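Local coordinates for protein L-talarate/galactarate dehydratase (Salmonella typhimurium, PDB 2PP0) that dehydrates L-talarate (L-altrarate) and galactarate to 5-keto-4-deoxy-D-glucarate and also epimerises L-talarate to galactarate, using one magnesium ion per subunit, at residues B[52-57]-B[81-86]; B[29-34]-B[99-104]. One frame throughout, in Å; residues are numbered along the deposited sequence.

Contact 1: B[52-57]-B[81-86]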
loop_
_atom_site.group_PDB
_atom_site.type_symbol
_atom_site.label_atom_id
_atom_site.label_comp_id
_atom_site.label_asym_id
_atom_site.label_seq_id
_atom_site.Cartn_x
_atom_site.Cartn_y
_atom_site.Cartn_z
ATOM N N GLY B 52 -39.077 -9.676 -5.461
ATOM C CA GLY B 52 -39.108 -11.012 -6.029
ATOM C C GLY B 52 -37.821 -11.556 -6.629
ATOM O O GLY B 52 -37.829 -12.645 -7.196
ATOM N N ARG B 53 -36.722 -10.815 -6.510
ATOM C CA ARG B 53 -35.437 -11.253 -7.056
ATOM C C ARG B 53 -34.834 -12.419 -6.278
ATOM O O ARG B 53 -34.192 -13.299 -6.857
ATOM C CB ARG B 53 -34.430 -10.099 -7.051
ATOM C CG ARG B 53 -34.743 -8.965 -8.016
ATOM C CD ARG B 53 -34.589 -9.400 -9.466
ATOM N NE ARG B 53 -34.579 -8.247 -10.365
ATOM C CZ ARG B 53 -34.377 -8.314 -11.679
ATOM N NH1 ARG B 53 -34.172 -9.488 -12.268
ATOM N NH2 ARG B 53 -34.362 -7.202 -12.403
ATOM N N GLN B 54 -35.034 -12.416 -4.963
ATOM C CA GLN B 54 -34.482 -13.461 -4.108
ATOM C C GLN B 54 -35.446 -13.903 -3.017
ATOM O O GLN B 54 -36.494 -13.287 -2.802
ATOM C CB GLN B 54 -33.197 -12.970 -3.424
ATOM C CG GLN B 54 -32.070 -12.519 -4.346
ATOM C CD GLN B 54 -30.877 -12.002 -3.554
ATOM O OE1 GLN B 54 -31.042 -11.233 -2.603
ATOM N NE2 GLN B 54 -29.677 -12.420 -3.936
ATOM N N LYS B 55 -35.056 -14.976 -2.333
ATOM C CA LYS B 55 -35.807 -15.544 -1.222
ATOM C C LYS B 55 -35.172 -15.013 0.056
ATOM O O LYS B 55 -33.993 -14.645 0.061
ATOM C CB LYS B 55 -35.696 -17.073 -1.227
ATOM C CG LYS B 55 -36.415 -17.755 -2.373
ATOM C CD LYS B 55 -37.911 -17.511 -2.275
ATOM C CE LYS B 55 -38.681 -18.297 -3.325
ATOM N NZ LYS B 55 -40.144 -18.009 -3.239
ATOM N N PRO B 56 -35.938 -14.962 1.155
ATOM C CA PRO B 56 -35.373 -14.461 2.410
ATOM C C PRO B 56 -34.101 -15.220 2.788
ATOM O O PRO B 56 -33.954 -16.403 2.475
ATOM C CB PRO B 56 -36.504 -14.685 3.411
ATOM C CG PRO B 56 -37.733 -14.480 2.562
ATOM C CD PRO B 56 -37.376 -15.251 1.300
ATOM N N LEU B 57 -33.184 -14.519 3.449
ATOM C CA LEU B 57 -31.915 -15.095 3.889
ATOM C C LEU B 57 -32.149 -15.841 5.200
ATOM O O LEU B 57 -32.805 -15.319 6.098
ATOM C CB LEU B 57 -30.895 -13.973 4.109
ATOM C CG LEU B 57 -29.461 -14.373 4.439
ATOM C CD1 LEU B 57 -28.864 -15.128 3.255
ATOM C CD2 LEU B 57 -28.641 -13.123 4.743
ATOM N N SER B 81 -20.596 -16.093 2.169
ATOM C CA SER B 81 -21.521 -16.059 1.052
ATOM C C SER B 81 -22.924 -16.009 1.620
ATOM O O SER B 81 -23.260 -16.766 2.530
ATOM C CB SER B 81 -21.370 -17.292 0.160
ATOM O OG SER B 81 -22.257 -17.201 -0.948
ATOM N N LYS B 82 -23.726 -15.077 1.121
ATOM C CA LYS B 82 -25.107 -14.971 1.551
ATOM C C LYS B 82 -25.886 -15.521 0.367
ATOM O O LYS B 82 -25.992 -14.878 -0.674
ATOM C CB LYS B 82 -25.466 -13.514 1.861
ATOM C CG LYS B 82 -24.768 -13.030 3.127
ATOM C CD LYS B 82 -25.135 -11.624 3.541
ATOM C CE LYS B 82 -24.310 -11.242 4.777
ATOM N NZ LYS B 82 -24.651 -9.911 5.349
ATOM N N ARG B 83 -26.390 -16.738 0.547
ATOM C CA ARG B 83 -27.122 -17.495 -0.463
ATOM C C ARG B 83 -26.070 -18.310 -1.219
ATOM O O ARG B 83 -24.935 -18.422 -0.757
ATOM C CB ARG B 83 -27.914 -16.572 -1.403
ATOM C CG ARG B 83 -29.029 -15.824 -0.682
ATOM C CD ARG B 83 -29.943 -15.069 -1.629
ATOM N NE ARG B 83 -31.040 -14.425 -0.907
ATOM C CZ ARG B 83 -30.916 -13.339 -0.148
ATOM N NH1 ARG B 83 -29.732 -12.747 0.001
ATOM N NH2 ARG B 83 -31.982 -12.844 0.475
ATOM N N ALA B 84 -26.430 -18.874 -2.366
ATOM C CA ALA B 84 -25.492 -19.703 -3.120
ATOM C C ALA B 84 -24.119 -19.066 -3.348
ATOM O O ALA B 84 -24.012 -17.880 -3.680
ATOM C CB ALA B 84 -26.110 -20.108 -4.453
ATOM N N GLY B 85 -23.074 -19.873 -3.177
ATOM C CA GLY B 85 -21.718 -19.386 -3.365
ATOM C C GLY B 85 -20.708 -19.959 -2.380
ATOM O O GLY B 85 -19.532 -20.089 -2.709
ATOM N N GLY B 86 -21.167 -20.314 -1.182
ATOM C CA GLY B 86 -20.274 -20.854 -0.164
ATOM C C GLY B 86 -19.662 -22.209 -0.479
ATOM O O GLY B 86 -18.499 -22.454 -0.161
HETATM O O HOH W 1 -27.385 -12.473 -1.681
#
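Arg83 reaches Lys55 and Gln54 on an arm that is extended from CG to NE (chi3 177°), after chi1 has set CG anti to the carbonyl carbon; Gln54 likewise runs straight beyond CG (chi2 178°) and lays its amide over the guanidinium. The two flat groups are stacked, their planes 22° apart, with Gln54 OE1 above the centre of the guanidinium, 3.2 Å from Arg83 CZ. On the opposite face lies Leu57, whose CB is 4.0 Å from Arg83 NH2 and whose CD1 is equally far from Arg83 CG. With both faces occupied, the edge makes the bonds: Arg83 NE and NH2 grip one acceptor side-on, Lys55 O, at 3.1 and 2.7 Å respectively. That oxygen lies close to the guanidinium plane, so the pair of bonds fixes the rotation of the group, and the NH2 bond is the straighter of the two.

Arg83 NH1 donates to a water 2.9 Å away, which also accepts from Gln54 NE2 and donates to Lys82 O, bridging the two loops. Gln54 OE1 has its own partner in Lys48 NZ, so the amide is held at both ends beside a substrate-binding lysine. Lys82 and Arg83 themselves bind substrate; Lys82 brushes Leu57 CD2 with its CD, while its NZ hydrogen-bonds a glycerol, probably from the crystallisation liquor, and Lys82 makes cation-pi contacts with Phe329 and Phe350.

The contact thus joins two segments of the capping domain: the loop between helix 47-50 and strand 57-69, where Gly52 closes the helix in a Schellman motif, and the loop from strand 74-81 to helix 86-96, where Gly85 is the N-cap.

Contact 2: B[29-34]-B[99-104]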
loop_
_atom_site.group_PDB
_atom_site.type_symbol
_atom_site.label_atom_id
_atom_site.label_comp_id
_atom_site.label_asym_id
_atom_site.label_seq_id
_atom_site.Cartn_x
_atom_site.Cartn_y
_atom_site.Cartn_z
ATOM N N GLU B 29 3.617 -24.324 7.061
ATOM C CA GLU B 29 3.717 -25.777 7.155
ATOM C C GLU B 29 2.379 -26.471 7.363
ATOM O O GLU B 29 2.298 -27.692 7.269
ATOM C CB GLU B 29 4.665 -26.182 8.297
ATOM C CG GLU B 29 6.069 -25.601 8.182
ATOM C CD GLU B 29 7.050 -26.258 9.136
ATOM O OE1 GLU B 29 6.644 -26.565 10.278
ATOM O OE2 GLU B 29 8.224 -26.452 8.746
ATOM N N TRP B 30 1.335 -25.698 7.634
ATOM C CA TRP B 30 0.018 -26.276 7.879
ATOM C C TRP B 30 -1.104 -25.292 7.576
ATOM O O TRP B 30 -0.997 -24.103 7.882
ATOM C CB TRP B 30 -0.080 -26.699 9.344
ATOM C CG TRP B 30 -1.361 -27.366 9.728
ATOM C CD1 TRP B 30 -1.691 -28.678 9.542
ATOM C CD2 TRP B 30 -2.467 -26.768 10.419
ATOM N NE1 TRP B 30 -2.929 -28.934 10.079
ATOM C CE2 TRP B 30 -3.427 -27.780 10.624
ATOM C CE3 TRP B 30 -2.737 -25.474 10.887
ATOM C CZ2 TRP B 30 -4.639 -27.543 11.279
ATOM C CZ3 TRP B 30 -3.945 -25.238 11.539
ATOM C CH2 TRP B 30 -4.880 -26.270 11.728
ATOM N N VAL B 31 -2.183 -25.806 6.986
ATOM C CA VAL B 31 -3.347 -24.996 6.644
ATOM C C VAL B 31 -4.624 -25.785 6.888
ATOM O O VAL B 31 -4.701 -26.961 6.539
ATOM C CB VAL B 31 -3.363 -24.597 5.153
ATOM C CG1 VAL B 31 -4.525 -23.644 4.897
ATOM C CG2 VAL B 31 -2.051 -23.977 4.750
ATOM N N LYS B 32 -5.622 -25.138 7.482
ATOM C CA LYS B 32 -6.907 -25.781 7.727
ATOM C C LYS B 32 -8.040 -24.906 7.210
ATOM O O LYS B 32 -8.162 -23.742 7.595
ATOM C CB LYS B 32 -7.141 -26.035 9.215
ATOM C CG LYS B 32 -8.478 -26.713 9.486
ATOM C CD LYS B 32 -8.725 -26.900 10.969
ATOM C CE LYS B 32 -10.062 -27.571 11.208
ATOM N NZ LYS B 32 -10.383 -27.637 12.651
ATOM N N LEU B 33 -8.869 -25.472 6.339
ATOM C CA LEU B 33 -10.000 -24.741 5.784
ATOM C C LEU B 33 -11.283 -25.309 6.361
ATOM O O LEU B 33 -11.394 -26.517 6.577
ATOM C CB LEU B 33 -10.020 -24.873 4.259
ATOM C CG LEU B 33 -8.746 -24.464 3.510
ATOM C CD1 LEU B 33 -8.936 -24.710 2.022
ATOM C CD2 LEU B 33 -8.426 -22.996 3.775
ATOM N N SER B 34 -12.249 -24.438 6.621
ATOM C CA SER B 34 -13.524 -24.866 7.170
ATOM C C SER B 34 -14.693 -24.188 6.472
ATOM O O SER B 34 -14.600 -23.026 6.065
ATOM C CB SER B 34 -13.600 -24.547 8.668
ATOM O OG SER B 34 -12.616 -25.252 9.405
ATOM N N ASN B 99 -0.884 -25.220 -2.290
ATOM C CA ASN B 99 0.155 -24.348 -2.845
ATOM C C ASN B 99 0.842 -23.472 -1.795
ATOM O O ASN B 99 1.917 -22.935 -2.037
ATOM C CB ASN B 99 -0.452 -23.446 -3.916
ATOM C CG ASN B 99 -0.818 -24.209 -5.164
ATOM O OD1 ASN B 99 0.050 -24.575 -5.948
ATOM N ND2 ASN B 99 -2.106 -24.471 -5.343
ATOM N N LEU B 100 0.207 -23.327 -0.639
ATOM C CA LEU B 100 0.737 -22.511 0.446
ATOM C C LEU B 100 1.914 -23.158 1.173
ATOM O O LEU B 100 2.756 -22.462 1.737
ATOM C CB LEU B 100 -0.375 -22.216 1.461
ATOM C CG LEU B 100 -1.524 -21.304 1.021
ATOM C CD1 LEU B 100 -2.678 -21.419 2.004
ATOM C CD2 LEU B 100 -1.033 -19.862 0.924
ATOM N N LEU B 101 1.978 -24.485 1.164
ATOM C CA LEU B 101 3.056 -25.178 1.868
ATOM C C LEU B 101 4.438 -24.831 1.324
ATOM O O LEU B 101 4.672 -24.875 0.115
ATOM C CB LEU B 101 2.833 -26.698 1.833
ATOM C CG LEU B 101 1.491 -27.193 2.391
ATOM C CD1 LEU B 101 1.470 -28.725 2.414
ATOM C CD2 LEU B 101 1.275 -26.651 3.789
ATOM N N GLY B 102 5.347 -24.470 2.227
ATOM C CA GLY B 102 6.699 -24.119 1.826
ATOM C C GLY B 102 6.891 -22.674 1.393
ATOM O O GLY B 102 7.993 -22.274 1.017
ATOM N N GLU B 103 5.828 -21.881 1.445
ATOM C CA GLU B 103 5.917 -20.479 1.045
ATOM C C GLU B 103 6.247 -19.561 2.223
ATOM O O GLU B 103 5.831 -19.814 3.356
ATOM C CB GLU B 103 4.594 -20.026 0.418
ATOM C CG GLU B 103 4.253 -20.684 -0.927
ATOM C CD GLU B 103 5.221 -20.295 -2.028
ATOM O OE1 GLU B 103 5.547 -19.096 -2.131
ATOM O OE2 GLU B 103 5.649 -21.180 -2.798
ATOM N N ASP B 104 7.005 -18.502 1.953
ATOM C CA ASP B 104 7.344 -17.528 2.993
ATOM C C ASP B 104 6.055 -16.734 3.170
ATOM O O ASP B 104 5.670 -15.967 2.291
ATOM C CB ASP B 104 8.460 -16.597 2.519
ATOM C CG ASP B 104 8.860 -15.585 3.573
ATOM O OD1 ASP B 104 7.990 -15.180 4.366
ATOM O OD2 ASP B 104 10.043 -15.185 3.597
#
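Glu29 and Leu101 bring their CA atoms to 5.4 Å where the extended backbone of 29-34 meets a chain that is leaving a 3-10 turn. The strand is disturbed at this end by a classic beta bulge, in which Glu29 and Trp30 both face Arg68 of the adjacent strand. Across from it, Leu100 to Glu103 form a type II beta turn, closed by the bond from Glu103 N to Leu100 O and carrying Gly102 at its third position with positive phi.

Val31 is the strand residue whose side chain points at this turn. Val31 CG2, anti to the carbonyl carbon, lies 3.8 Å from Leu100 CD1, and Leu100 CB supports the same methyl from slightly farther off. The two side chains cross at about a right angle. Leu101 has the same first torsion as Leu100, CG anti to the carbonyl carbon, but its CD2 meets backbone: it lies 3.7 Å from Glu29 C, with a looser approach to Val31 CG2 at 4.4 Å. Trp30 turns away and gives its NE1 to Glu393 of strand 388-395, whereas Leu100 also packs on Ile111 of helix 108-118.

The chemistry across the interface is therefore that of branched aliphatic groups against one another and against a peptide unit. Polar bonding lies around it: backbone bonds link Val31 to Phe394, and Glu103 forms a salt bridge with Lys114, while Asp104 pairs with Lys153 of the second subunit. Between strand and turn, cohesion rests on apolar contact and burial.

Overall arrangement
Contacts 1 and 2 lie at distant places in the N-terminal capping domain, their centres 31 Å apart, although their nearest atoms come within about 7 Å. Along the chain, residues 29-34 come first, then both segments of contact 1, then 99-104, so contact 2 brackets contact 1 in sequence. The shared framework is the antiparallel sheet: 29-34 lies on strand 28-40, next to strand 57-69, which in turn pairs with 74-81, and helix 86-96 leads from contact 1 to the turn of contact 2. Contact 1 lies at the substrate-binding end, with Lys82 close to the active-site His328 of the barrel domain; contact 2 lies away from the annotated sites, with Asp104 salt-bridged to Lys153 of the second subunit.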